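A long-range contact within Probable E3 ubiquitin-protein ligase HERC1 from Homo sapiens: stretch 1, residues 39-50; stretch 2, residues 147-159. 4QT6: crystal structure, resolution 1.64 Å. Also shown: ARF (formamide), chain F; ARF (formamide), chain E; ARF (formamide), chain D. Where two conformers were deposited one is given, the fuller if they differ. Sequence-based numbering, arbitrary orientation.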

# COMPACT_ATOMS: atom_id res chain seq x y z
N TYR A 39 10.67 2.96 -9.52
CA TYR A 39 10.88 1.75 -8.72
C TYR A 39 9.63 0.92 -8.78
O TYR A 39 8.52 1.43 -8.61
CB TYR A 39 11.19 2.09 -7.28
CG TYR A 39 11.37 0.88 -6.37
CD1 TYR A 39 12.37 -0.06 -6.62
CD2 TYR A 39 10.56 0.71 -5.27
CE1 TYR A 39 12.55 -1.14 -5.79
CE2 TYR A 39 10.73 -0.37 -4.42
CZ TYR A 39 11.72 -1.30 -4.69
OH TYR A 39 11.92 -2.38 -3.86
N GLN A 40 9.82 -0.37 -9.03
CA GLN A 40 8.73 -1.34 -9.11
C GLN A 40 8.92 -2.41 -8.01
O GLN A 40 10.05 -2.84 -7.74
CB GLN A 40 8.78 -1.96 -10.50
CG GLN A 40 7.56 -2.74 -10.90
CD GLN A 40 7.63 -3.23 -12.34
OE1 GLN A 40 8.23 -2.58 -13.20
NE2 GLN A 40 7.06 -4.38 -12.59
N TRP A 41 7.83 -2.82 -7.38
CA TRP A 41 7.86 -3.89 -6.38
C TRP A 41 6.47 -4.54 -6.32
O TRP A 41 5.55 -4.12 -7.03
CB TRP A 41 8.29 -3.36 -5.01
CG TRP A 41 7.23 -2.57 -4.35
CD1 TRP A 41 6.39 -2.99 -3.37
CD2 TRP A 41 6.87 -1.20 -4.62
NE1 TRP A 41 5.54 -2.00 -3.02
CE2 TRP A 41 5.82 -0.88 -3.75
CE3 TRP A 41 7.36 -0.21 -5.48
CZ2 TRP A 41 5.20 0.37 -3.73
CZ3 TRP A 41 6.75 1.04 -5.48
CH2 TRP A 41 5.67 1.32 -4.60
N LYS A 42 6.32 -5.55 -5.47
CA LYS A 42 5.04 -6.19 -5.28
C LYS A 42 4.65 -6.29 -3.82
O LYS A 42 5.49 -6.36 -2.95
CB LYS A 42 5.02 -7.60 -5.89
CG LYS A 42 5.23 -7.62 -7.39
CD LYS A 42 5.17 -9.02 -7.94
CE LYS A 42 5.28 -9.01 -9.45
NZ LYS A 42 5.52 -10.38 -9.96
N PHE A 43 3.35 -6.21 -3.57
CA PHE A 43 2.79 -6.65 -2.30
C PHE A 43 2.09 -7.97 -2.51
O PHE A 43 1.45 -8.16 -3.54
CB PHE A 43 1.79 -5.63 -1.77
CG PHE A 43 2.42 -4.37 -1.24
CD1 PHE A 43 3.24 -4.41 -0.13
CD2 PHE A 43 2.12 -3.15 -1.80
CE1 PHE A 43 3.80 -3.26 0.38
CE2 PHE A 43 2.67 -1.98 -1.28
CZ PHE A 43 3.48 -2.04 -0.18
N TYR A 44 2.23 -8.87 -1.54
CA TYR A 44 1.56 -10.16 -1.57
C TYR A 44 0.68 -10.24 -0.33
O TYR A 44 1.14 -9.98 0.80
CB TYR A 44 2.58 -11.29 -1.59
CG TYR A 44 1.94 -12.64 -1.47
CD1 TYR A 44 1.22 -13.18 -2.53
CD2 TYR A 44 2.04 -13.37 -0.29
CE1 TYR A 44 0.63 -14.43 -2.42
CE2 TYR A 44 1.43 -14.61 -0.17
CZ TYR A 44 0.73 -15.12 -1.25
OH TYR A 44 0.14 -16.38 -1.16
N ILE A 45 -0.60 -10.54 -0.54
CA ILE A 45 -1.56 -10.55 0.56
C ILE A 45 -1.52 -11.91 1.27
O ILE A 45 -2.07 -12.92 0.80
CB ILE A 45 -3.00 -10.17 0.13
CG1 ILE A 45 -3.01 -8.92 -0.77
CG2 ILE A 45 -3.87 -9.98 1.35
CD1 ILE A 45 -2.43 -7.67 -0.18
N VAL A 46 -0.84 -11.93 2.42
CA VAL A 46 -0.61 -13.19 3.14
C VAL A 46 -1.88 -13.68 3.83
O VAL A 46 -2.20 -14.89 3.80
CB VAL A 46 0.54 -13.04 4.15
CG1 VAL A 46 0.63 -14.27 5.05
CG2 VAL A 46 1.88 -12.85 3.45
N LYS A 47 -2.56 -12.77 4.51
CA LYS A 47 -3.72 -13.10 5.32
C LYS A 47 -4.72 -11.95 5.23
O LYS A 47 -4.38 -10.78 5.48
CB LYS A 47 -3.29 -13.35 6.78
CG LYS A 47 -4.43 -13.71 7.74
CD LYS A 47 -5.12 -15.00 7.34
CE LYS A 47 -6.35 -15.29 8.20
NZ LYS A 47 -7.49 -14.36 7.97
N GLU A 48 -5.95 -12.30 4.87
CA GLU A 48 -7.06 -11.37 4.87
C GLU A 48 -8.37 -12.12 5.17
O GLU A 48 -8.37 -13.35 5.24
CB GLU A 48 -7.15 -10.63 3.52
CG GLU A 48 -6.71 -9.16 3.59
CD GLU A 48 -7.72 -8.27 4.31
OE1 GLU A 48 -7.54 -7.03 4.33
OE2 GLU A 48 -8.71 -8.81 4.87
N ASN A 49 -9.43 -11.35 5.36
CA ASN A 49 -10.81 -11.88 5.42
C ASN A 49 -11.45 -11.73 4.06
O ASN A 49 -11.83 -10.63 3.67
CB ASN A 49 -11.61 -11.13 6.48
CG ASN A 49 -10.98 -11.23 7.84
OD1 ASN A 49 -10.47 -10.25 8.40
ND2 ASN A 49 -10.97 -12.44 8.38
N ARG A 50 -11.50 -12.83 3.31
CA ARG A 50 -12.01 -12.81 1.95
C ARG A 50 -13.44 -12.27 1.94
O ARG A 50 -14.28 -12.68 2.75
CB ARG A 50 -11.97 -14.20 1.33
CG ARG A 50 -10.57 -14.72 1.03
CD ARG A 50 -10.59 -16.23 0.87
NE ARG A 50 -9.26 -16.83 0.98
CZ ARG A 50 -8.33 -16.84 0.02
NH1 ARG A 50 -8.54 -16.25 -1.15
NH2 ARG A 50 -7.17 -17.44 0.25
N PRO A 147 -7.12 -6.87 14.89
CA PRO A 147 -5.85 -7.33 14.35
C PRO A 147 -5.97 -8.50 13.36
O PRO A 147 -7.01 -9.16 13.28
CB PRO A 147 -5.08 -7.80 15.58
CG PRO A 147 -6.11 -8.04 16.62
CD PRO A 147 -7.23 -7.11 16.34
N GLY A 148 -4.88 -8.75 12.64
CA GLY A 148 -4.70 -10.05 11.98
C GLY A 148 -4.27 -10.11 10.54
O GLY A 148 -3.72 -11.14 10.10
N GLU A 149 -4.57 -9.07 9.77
CA GLU A 149 -4.22 -9.09 8.36
C GLU A 149 -2.71 -9.09 8.25
O GLU A 149 -2.04 -8.57 9.12
CB GLU A 149 -4.75 -7.86 7.62
CG GLU A 149 -6.26 -7.69 7.57
CD GLU A 149 -6.81 -6.91 8.74
OE1 GLU A 149 -6.08 -6.64 9.71
OE2 GLU A 149 -8.00 -6.57 8.70
N LYS A 150 -2.19 -9.65 7.16
CA LYS A 150 -0.75 -9.70 6.91
C LYS A 150 -0.42 -9.45 5.45
O LYS A 150 -1.05 -10.03 4.56
CB LYS A 150 -0.14 -11.06 7.32
CG LYS A 150 -0.27 -11.40 8.78
CD LYS A 150 0.52 -12.67 9.07
CE LYS A 150 0.27 -13.14 10.50
NZ LYS A 150 1.36 -13.99 11.05
N VAL A 151 0.54 -8.57 5.20
CA VAL A 151 0.99 -8.25 3.83
C VAL A 151 2.50 -8.37 3.75
O VAL A 151 3.22 -7.83 4.60
CB VAL A 151 0.56 -6.82 3.42
CG1 VAL A 151 1.02 -6.45 2.01
CG2 VAL A 151 -0.95 -6.66 3.54
N LYS A 152 2.98 -9.04 2.71
CA LYS A 152 4.40 -9.18 2.45
C LYS A 152 4.85 -8.19 1.37
O LYS A 152 4.18 -8.04 0.34
CB LYS A 152 4.68 -10.60 1.98
CG LYS A 152 6.14 -10.89 1.67
CD LYS A 152 6.38 -12.36 1.41
CE LYS A 152 7.83 -12.61 1.05
NZ LYS A 152 8.22 -14.05 1.06
N ILE A 153 5.99 -7.55 1.59
CA ILE A 153 6.61 -6.75 0.55
C ILE A 153 7.67 -7.59 -0.18
O ILE A 153 8.47 -8.28 0.46
CB ILE A 153 7.15 -5.40 1.11
CG1 ILE A 153 7.49 -4.43 -0.03
CG2 ILE A 153 8.31 -5.59 2.06
CD1 ILE A 153 7.79 -3.01 0.43
N CYS A 154 7.66 -7.52 -1.51
CA CYS A 154 8.40 -8.41 -2.41
C CYS A 154 9.09 -7.66 -3.52
O CYS A 154 8.61 -6.63 -3.97
CB CYS A 154 7.41 -9.29 -3.18
SG CYS A 154 6.36 -10.31 -2.18
N ASP A 155 10.18 -8.24 -4.00
CA ASP A 155 10.86 -7.74 -5.19
C ASP A 155 10.00 -7.98 -6.43
O ASP A 155 9.07 -8.81 -6.43
CB ASP A 155 12.23 -8.39 -5.35
CG ASP A 155 12.15 -9.78 -5.95
OD1 ASP A 155 12.14 -9.90 -7.20
OD2 ASP A 155 12.10 -10.75 -5.17
N MSE A 156 10.29 -7.26 -7.50
CA MSE A 156 9.39 -7.26 -8.65
C MSE A 156 9.40 -8.57 -9.43
O MSE A 156 8.51 -8.78 -10.25
CB MSE A 156 9.75 -6.07 -9.54
CG MSE A 156 10.86 -6.42 -10.52
SE MSE A 156 11.12 -4.94 -11.82
CE MSE A 156 10.41 -5.73 -13.47
N GLN A 157 10.37 -9.45 -9.19
CA GLN A 157 10.41 -10.75 -9.86
C GLN A 157 9.87 -11.91 -9.02
O GLN A 157 9.86 -13.07 -9.47
CB GLN A 157 11.82 -11.02 -10.28
CG GLN A 157 12.30 -9.95 -11.23
CD GLN A 157 13.48 -10.42 -12.02
OE1 GLN A 157 13.31 -10.86 -13.15
NE2 GLN A 157 14.69 -10.38 -11.41
N MSE A 158 9.43 -11.60 -7.81
CA MSE A 158 8.71 -12.57 -6.99
C MSE A 158 7.37 -12.84 -7.64
O MSE A 158 6.70 -11.94 -8.14
CB MSE A 158 8.54 -12.00 -5.59
CG MSE A 158 8.05 -13.05 -4.61
SE MSE A 158 8.81 -12.64 -2.85
CE MSE A 158 10.65 -13.17 -3.38
N ARG A 159 6.95 -14.11 -7.64
CA ARG A 159 5.67 -14.48 -8.22
C ARG A 159 5.19 -15.82 -7.65
O ARG A 159 5.91 -16.44 -6.88
CB ARG A 159 5.79 -14.59 -9.76
CG ARG A 159 6.72 -15.72 -10.21
CD ARG A 159 6.84 -15.80 -11.73
NE ARG A 159 5.59 -16.25 -12.35
CZ ARG A 159 5.40 -16.40 -13.66
NH1 ARG A 159 6.36 -16.13 -14.54
NH2 ARG A 159 4.22 -16.83 -14.11
OXT ARG A 159 4.08 -16.29 -7.95
N ARF F . 11.07 -1.81 -0.81
C ARF F . 11.19 -3.04 -0.28
O ARF F . 11.28 -3.16 0.94
N ARF E . 2.77 -17.76 -5.61
C ARF E . 3.11 -17.39 -4.37
O ARF E . 4.26 -17.09 -4.16
N ARF D . 14.60 2.79 -3.93
C ARF D . 14.48 1.47 -3.78
O ARF D . 13.81 1.04 -2.85
O HOH W 1 11.43 -4.76 -6.30
O HOH W 2 -9.96 -7.72 7.24
O HOH W 3 -8.19 -10.54 10.65

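Stretch 2 runs antiparallel to the strand of residues 39-47, and the two bury 950 Å² between them. The contact opens loosely: P147 does not touch stretch 1, and G148 adopts backbone angles (phi 133°, psi -26°) at which a CB would be jammed against the preceding carbonyl, so glycine suits this position. G148 O lies 3.6 Å from K47 CG. E149 is buried beside E48, with like-charged E48 OE1 and E149 OE2 4.4 Å apart; each of these oxygens is hydrogen-bonded elsewhere in the structure, and the O of water 2 lies 2.7 Å from E149 OE2 and 2.8 Å from N49 OD1, bridging the two side chains.

Regular pairing begins at K150, whose N donates to K47 O (3.0 Å). K150 O receives two bonds, one from K47 N (3.1 Å) and a weak one from V46 N (2.9 Å, 129°). This sharing accommodates a beta bulge: the register shifts by one residue between I45 and K47, and V46, with its CA-to-CB bond toward stretch 2, brings CB to 3.8 Å from K150 CB and CG2 to 3.9 Å from K152 CB.

V151 pairs with I45 at a non-hydrogen-bonded position, and its side chain shares a buried apolar face with F43, I45 and I153. V151 CG1 lies 3.7 Å from F43 CD1, and CG2 lies 4.1 Å from I45 CD1. At K152 the backbone bonds run both ways: Y44 N donates to K152 O and K152 N to Y44 O, each at 2.8 Å. K152 O also accepts a CA-H...O contact from F43 CA (3.3 Å). The K152 side chain, on the other face with Y44, is extended; its end leads away from stretch 1, and its amine is hydrogen-bonded elsewhere.

I153 returns to the buried face, where CG1 packs against F43 CE1 (3.9 Å) and W41 CD1 (3.8 Å), a branched aliphatic chain suited to filling space beside two aromatic rings. C154 closes the ladder with K42: K42 N to C154 O and C154 N to K42 O are both 2.9 Å. The small C154 side chain is buried, with SG 3.9 Å from Y44 CB.

Beyond this pair, a type I turn from D155 to M158 is closed by M158 N to D155 O (3.1 Å), while D155 OD1 accepts from Q157 N (2.7 Å). Selenomethionine M156 lies along Q40, its CE 3.7 Å from Q40 NE2, and water 1 links Q40 O (2.8 Å) to M156 N (3.0 Å, weak). The long K42 side chain runs alongside the turn to its last residue, where K42 NZ donates to M158 O (2.7 Å), tethering the tail just before the C-terminal residue, R159.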